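Long-range contact in possible flavin reductase (Haemophilus somnus 129PT, PDB 2R0X), which probably binds FMN and may act as an NADPH-dependent flavin reductase: residues A[19-31]-A[97-109]. Residues are numbered along the deposited sequence; the frame is centred on the assembly and turned at random. Where two conformers were deposited one is given.
Sequences VHIVTTSGETGQH and ASWTTLTTGSPML. With ACT (acetate ion), chain F.
Thr23 and Thr24, on strand 20-25, lie against Ser106 and Pro107, in the connection leading from strand 99-100 to strand 108-109, with the CA atoms of Thr24 and Ser106 4.2 Å apart. One hydrogen bond joins the two segments: Thr23 OG1 donates to Pro107 O over 2.7 Å, in the carbonyl plane and on a lone pair. The Thr23 hydroxyl sits between its own backbone N and carbonyl carbon (chi1 63°), which turns it to that oxygen and sends Thr23 CG2 to the Trp99 indole, 3.8 Å from Trp99 CZ3. At the edge of the same ring lies Ile21 CG2, while Leu109 CD1 packs on one face. Trp99 NE1 is bonded to Phe94 O. The Pro107 ring packs against both strands of the 20-31 hairpin. Pro107 CD lies 3.4 Å from Thr24 O. Pro107 CG meets Gln30 CG at 3.8 Å. Phe94 of helix 90-94 also touches Thr23, Gln30 and Pro107. Next to the proline, Ser106 CB is 3.7 Å from Thr23 O. Thr104 OG1 accepts from Ser106 N in an ST turn and is also bonded to Asp117, tying the loop to strand 114-126. Thr24 OG1 is hydrogen-bonded to Val67 O and Asn65 ND2. The contact packs a small two-stranded antiparallel hairpin on the hairpin of strands 17-25 and 30-43 in the main antiparallel sheet, within the split-barrel fold of flavin reductase-like proteins.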
loop_
_atom_site.group_PDB
_atom_site.type_symbol
_atom_site.label_atom_id
_atom_site.label_comp_id
_atom_site.label_asym_id
_atom_site.label_seq_id
_atom_site.Cartn_x
_atom_site.Cartn_y
_atom_site.Cartn_z
ATOM N N VAL A 19 -5.270 -7.758 1.797
ATOM C CA VAL A 19 -4.615 -8.926 1.274
ATOM C C VAL A 19 -5.158 -9.209 -0.105
ATOM O O VAL A 19 -6.352 -9.172 -0.344
ATOM C CB VAL A 19 -4.844 -10.146 2.183
ATOM C CG1 VAL A 19 -4.042 -11.349 1.673
ATOM C CG2 VAL A 19 -4.465 -9.857 3.639
ATOM N N HIS A 20 -4.268 -9.474 -1.040
ATOM C CA HIS A 20 -4.613 -9.679 -2.440
ATOM C C HIS A 20 -3.929 -10.938 -2.950
ATOM O O HIS A 20 -2.848 -11.342 -2.460
ATOM C CB HIS A 20 -4.117 -8.503 -3.288
ATOM C CG HIS A 20 -4.344 -7.181 -2.702
ATOM N ND1 HIS A 20 -5.486 -6.455 -2.933
ATOM C CD2 HIS A 20 -3.568 -6.481 -1.851
ATOM C CE1 HIS A 20 -5.404 -5.356 -2.206
ATOM N NE2 HIS A 20 -4.253 -5.346 -1.541
ATOM N N ILE A 21 -4.511 -11.569 -3.970
ATOM C CA ILE A 21 -3.834 -12.592 -4.734
ATOM C C ILE A 21 -3.638 -12.013 -6.140
ATOM O O ILE A 21 -4.620 -11.600 -6.801
ATOM C CB ILE A 21 -4.565 -13.925 -4.745
ATOM C CG1 ILE A 21 -4.544 -14.520 -3.337
ATOM C CG2 ILE A 21 -3.883 -14.884 -5.730
ATOM C CD1 ILE A 21 -5.441 -15.755 -3.159
ATOM N N VAL A 22 -2.387 -11.859 -6.542
ATOM C CA VAL A 22 -2.020 -11.210 -7.795
ATOM C C VAL A 22 -1.718 -12.313 -8.781
ATOM O O VAL A 22 -0.864 -13.145 -8.529
ATOM C CB VAL A 22 -0.816 -10.299 -7.565
ATOM C CG1 VAL A 22 -0.347 -9.682 -8.911
ATOM C CG2 VAL A 22 -1.184 -9.195 -6.521
ATOM N N THR A 23 -2.383 -12.301 -9.938
ATOM C CA THR A 23 -2.274 -13.410 -10.882
ATOM C C THR A 23 -1.939 -12.891 -12.274
ATOM O O THR A 23 -2.102 -11.737 -12.601
ATOM C CB THR A 23 -3.607 -14.150 -10.975
ATOM O OG1 THR A 23 -4.581 -13.266 -11.483
ATOM C CG2 THR A 23 -4.043 -14.708 -9.615
ATOM N N THR A 24 -1.490 -13.831 -13.102
ATOM C CA THR A 24 -1.251 -13.598 -14.513
ATOM C C THR A 24 -1.453 -14.946 -15.222
ATOM O O THR A 24 -1.534 -16.008 -14.600
ATOM C CB THR A 24 0.141 -12.975 -14.790
ATOM O OG1 THR A 24 0.193 -12.492 -16.132
ATOM C CG2 THR A 24 1.285 -13.962 -14.559
ATOM N N SER A 25 -1.494 -14.868 -16.552
ATOM C CA SER A 25 -1.803 -15.997 -17.426
ATOM C C SER A 25 -0.662 -16.340 -18.342
ATOM O O SER A 25 -0.045 -15.427 -18.907
ATOM C CB SER A 25 -2.889 -15.567 -18.375
ATOM O OG SER A 25 -2.273 -14.727 -19.343
ATOM N N GLY A 26 -0.544 -17.624 -18.678
ATOM C CA GLY A 26 0.624 -18.071 -19.376
ATOM C C GLY A 26 0.249 -19.300 -20.164
ATOM O O GLY A 26 -0.880 -19.805 -20.076
ATOM N N GLU A 27 1.215 -19.729 -20.959
ATOM C CA GLU A 27 1.222 -21.032 -21.596
ATOM C C GLU A 27 1.691 -22.010 -20.537
ATOM O O GLU A 27 1.095 -23.086 -20.377
ATOM C CB GLU A 27 2.175 -21.010 -22.778
ATOM C CG GLU A 27 2.042 -22.174 -23.753
ATOM C CD GLU A 27 2.537 -21.792 -25.135
ATOM O OE1 GLU A 27 2.282 -20.641 -25.530
ATOM O OE2 GLU A 27 3.167 -22.626 -25.823
ATOM N N THR A 28 2.693 -21.593 -19.746
ATOM C CA THR A 28 3.044 -22.320 -18.538
ATOM C C THR A 28 1.757 -22.484 -17.702
ATOM O O THR A 28 1.711 -23.285 -16.770
ATOM C CB THR A 28 4.099 -21.586 -17.688
ATOM N N GLY A 29 0.724 -21.707 -18.034
ATOM C CA GLY A 29 -0.610 -21.829 -17.433
ATOM C C GLY A 29 -0.817 -20.643 -16.513
ATOM O O GLY A 29 -0.234 -19.554 -16.773
ATOM N N GLN A 30 -1.619 -20.827 -15.446
ATOM C CA GLN A 30 -1.884 -19.744 -14.470
ATOM C C GLN A 30 -0.776 -19.595 -13.409
ATOM O O GLN A 30 -0.156 -20.571 -12.999
ATOM C CB GLN A 30 -3.220 -19.961 -13.749
ATOM C CG GLN A 30 -4.451 -20.236 -14.650
ATOM C CD GLN A 30 -5.679 -20.899 -13.904
ATOM O OE1 GLN A 30 -6.821 -20.377 -13.929
ATOM N NE2 GLN A 30 -5.446 -22.060 -13.284
ATOM N N HIS A 31 -0.547 -18.356 -12.979
ATOM C CA HIS A 31 0.502 -18.054 -11.994
ATOM C C HIS A 31 -0.060 -17.015 -11.052
ATOM O O HIS A 31 -0.763 -16.113 -11.475
ATOM C CB HIS A 31 1.765 -17.512 -12.664
ATOM C CG HIS A 31 2.277 -18.433 -13.704
ATOM N ND1 HIS A 31 3.061 -19.522 -13.418
ATOM C CD2 HIS A 31 2.038 -18.481 -15.030
ATOM C CE1 HIS A 31 3.332 -20.178 -14.532
ATOM N NE2 HIS A 31 2.725 -19.559 -15.530
ATOM N N ALA A 97 -9.944 -22.590 -5.725
ATOM C CA ALA A 97 -10.975 -21.547 -5.950
ATOM C C ALA A 97 -11.480 -21.635 -7.362
ATOM O O ALA A 97 -11.062 -22.541 -8.108
ATOM C CB ALA A 97 -10.374 -20.136 -5.682
ATOM N N SER A 98 -12.385 -20.738 -7.738
ATOM C CA SER A 98 -12.919 -20.701 -9.105
ATOM C C SER A 98 -12.441 -19.437 -9.757
ATOM O O SER A 98 -12.381 -18.383 -9.116
ATOM C CB SER A 98 -14.439 -20.752 -9.072
ATOM O OG SER A 98 -14.996 -20.756 -10.376
ATOM N N TRP A 99 -12.092 -19.522 -11.042
ATOM C CA TRP A 99 -11.445 -18.439 -11.748
ATOM C C TRP A 99 -12.106 -18.228 -13.115
ATOM O O TRP A 99 -12.500 -19.172 -13.795
ATOM C CB TRP A 99 -9.956 -18.737 -11.979
ATOM C CG TRP A 99 -9.258 -19.113 -10.718
ATOM C CD1 TRP A 99 -9.219 -20.359 -10.150
ATOM C CD2 TRP A 99 -8.525 -18.253 -9.843
ATOM N NE1 TRP A 99 -8.515 -20.350 -8.982
ATOM C CE2 TRP A 99 -8.086 -19.057 -8.755
ATOM C CE3 TRP A 99 -8.175 -16.897 -9.870
ATOM C CZ2 TRP A 99 -7.320 -18.547 -7.742
ATOM C CZ3 TRP A 99 -7.406 -16.401 -8.848
ATOM C CH2 TRP A 99 -6.993 -17.205 -7.799
ATOM N N THR A 100 -12.098 -16.968 -13.550
ATOM C CA THR A 100 -12.496 -16.624 -14.921
ATOM C C THR A 100 -11.523 -15.586 -15.477
ATOM O O THR A 100 -10.364 -15.540 -15.039
ATOM C CB THR A 100 -13.957 -16.146 -14.983
ATOM O OG1 THR A 100 -14.350 -16.027 -16.353
ATOM C CG2 THR A 100 -14.150 -14.814 -14.301
ATOM N N THR A 101 -11.936 -14.816 -16.472
ATOM C CA THR A 101 -11.098 -13.747 -16.991
ATOM C C THR A 101 -11.951 -12.537 -17.241
ATOM O O THR A 101 -13.177 -12.636 -17.355
ATOM C CB THR A 101 -10.317 -14.137 -18.294
ATOM O OG1 THR A 101 -11.202 -14.357 -19.386
ATOM C CG2 THR A 101 -9.382 -15.321 -18.122
ATOM N N LEU A 102 -11.312 -11.375 -17.299
ATOM C CA LEU A 102 -11.943 -10.122 -17.669
ATOM C C LEU A 102 -11.432 -9.735 -19.058
ATOM O O LEU A 102 -11.995 -10.175 -20.039
ATOM C CB LEU A 102 -11.753 -9.038 -16.597
ATOM C CG LEU A 102 -12.560 -9.203 -15.313
ATOM C CD1 LEU A 102 -12.135 -8.113 -14.272
ATOM C CD2 LEU A 102 -14.049 -9.128 -15.572
ATOM N N THR A 103 -10.393 -8.923 -19.131
ATOM C CA THR A 103 -9.844 -8.437 -20.377
ATOM C C THR A 103 -8.461 -8.992 -20.727
ATOM O O THR A 103 -8.200 -9.335 -21.896
ATOM C CB THR A 103 -9.835 -6.883 -20.380
ATOM O OG1 THR A 103 -11.172 -6.360 -20.244
ATOM C CG2 THR A 103 -9.290 -6.406 -21.714
ATOM N N THR A 104 -7.565 -9.069 -19.749
ATOM C CA THR A 104 -6.175 -9.436 -20.045
ATOM C C THR A 104 -5.893 -10.925 -20.174
ATOM O O THR A 104 -4.841 -11.304 -20.647
ATOM C CB THR A 104 -5.204 -8.864 -19.039
ATOM O OG1 THR A 104 -5.326 -9.577 -17.817
ATOM C CG2 THR A 104 -5.343 -7.353 -18.857
ATOM N N GLY A 105 -6.813 -11.759 -19.698
ATOM C CA GLY A 105 -6.534 -13.158 -19.541
ATOM C C GLY A 105 -5.942 -13.539 -18.199
ATOM O O GLY A 105 -5.918 -14.736 -17.856
ATOM N N SER A 106 -5.529 -12.553 -17.403
ATOM C CA SER A 106 -5.078 -12.844 -16.055
ATOM C C SER A 106 -6.257 -13.445 -15.269
ATOM O O SER A 106 -7.399 -12.954 -15.380
ATOM C CB SER A 106 -4.606 -11.569 -15.355
ATOM O OG SER A 106 -3.528 -11.002 -16.056
ATOM N N PRO A 107 -6.038 -14.488 -14.473
ATOM C CA PRO A 107 -7.160 -15.146 -13.797
ATOM C C PRO A 107 -7.854 -14.257 -12.758
ATOM O O PRO A 107 -7.216 -13.699 -11.864
ATOM C CB PRO A 107 -6.503 -16.339 -13.125
ATOM C CG PRO A 107 -5.261 -16.567 -13.840
ATOM C CD PRO A 107 -4.815 -15.275 -14.383
HETATM N N MSE A 108 -9.172 -14.127 -12.919
HETATM C CA MSE A 108 -10.036 -13.416 -12.014
HETATM C C MSE A 108 -10.596 -14.343 -10.978
HETATM O O MSE A 108 -11.278 -15.312 -11.312
HETATM C CB MSE A 108 -11.195 -12.780 -12.757
HETATM C CG MSE A 108 -11.930 -11.746 -11.952
HETATM SE SE MSE A 108 -13.685 -11.262 -12.519
HETATM C CE MSE A 108 -14.702 -12.251 -11.247
ATOM N N LEU A 109 -10.331 -14.064 -9.707
ATOM C CA LEU A 109 -10.818 -14.870 -8.619
ATOM C C LEU A 109 -12.304 -14.575 -8.417
ATOM O O LEU A 109 -12.711 -13.449 -8.118
ATOM C CB LEU A 109 -10.051 -14.485 -7.334
ATOM C CG LEU A 109 -10.516 -15.176 -6.031
ATOM C CD1 LEU A 109 -10.459 -16.674 -6.156
ATOM C CD2 LEU A 109 -9.666 -14.688 -4.891
HETATM C C ACT F . 4.491 -18.485 -18.867
HETATM O O ACT F . 5.531 -19.014 -18.519
HETATM O OXT ACT F . 3.502 -18.967 -18.315
HETATM C CH3 ACT F . 4.417 -17.507 -20.005
#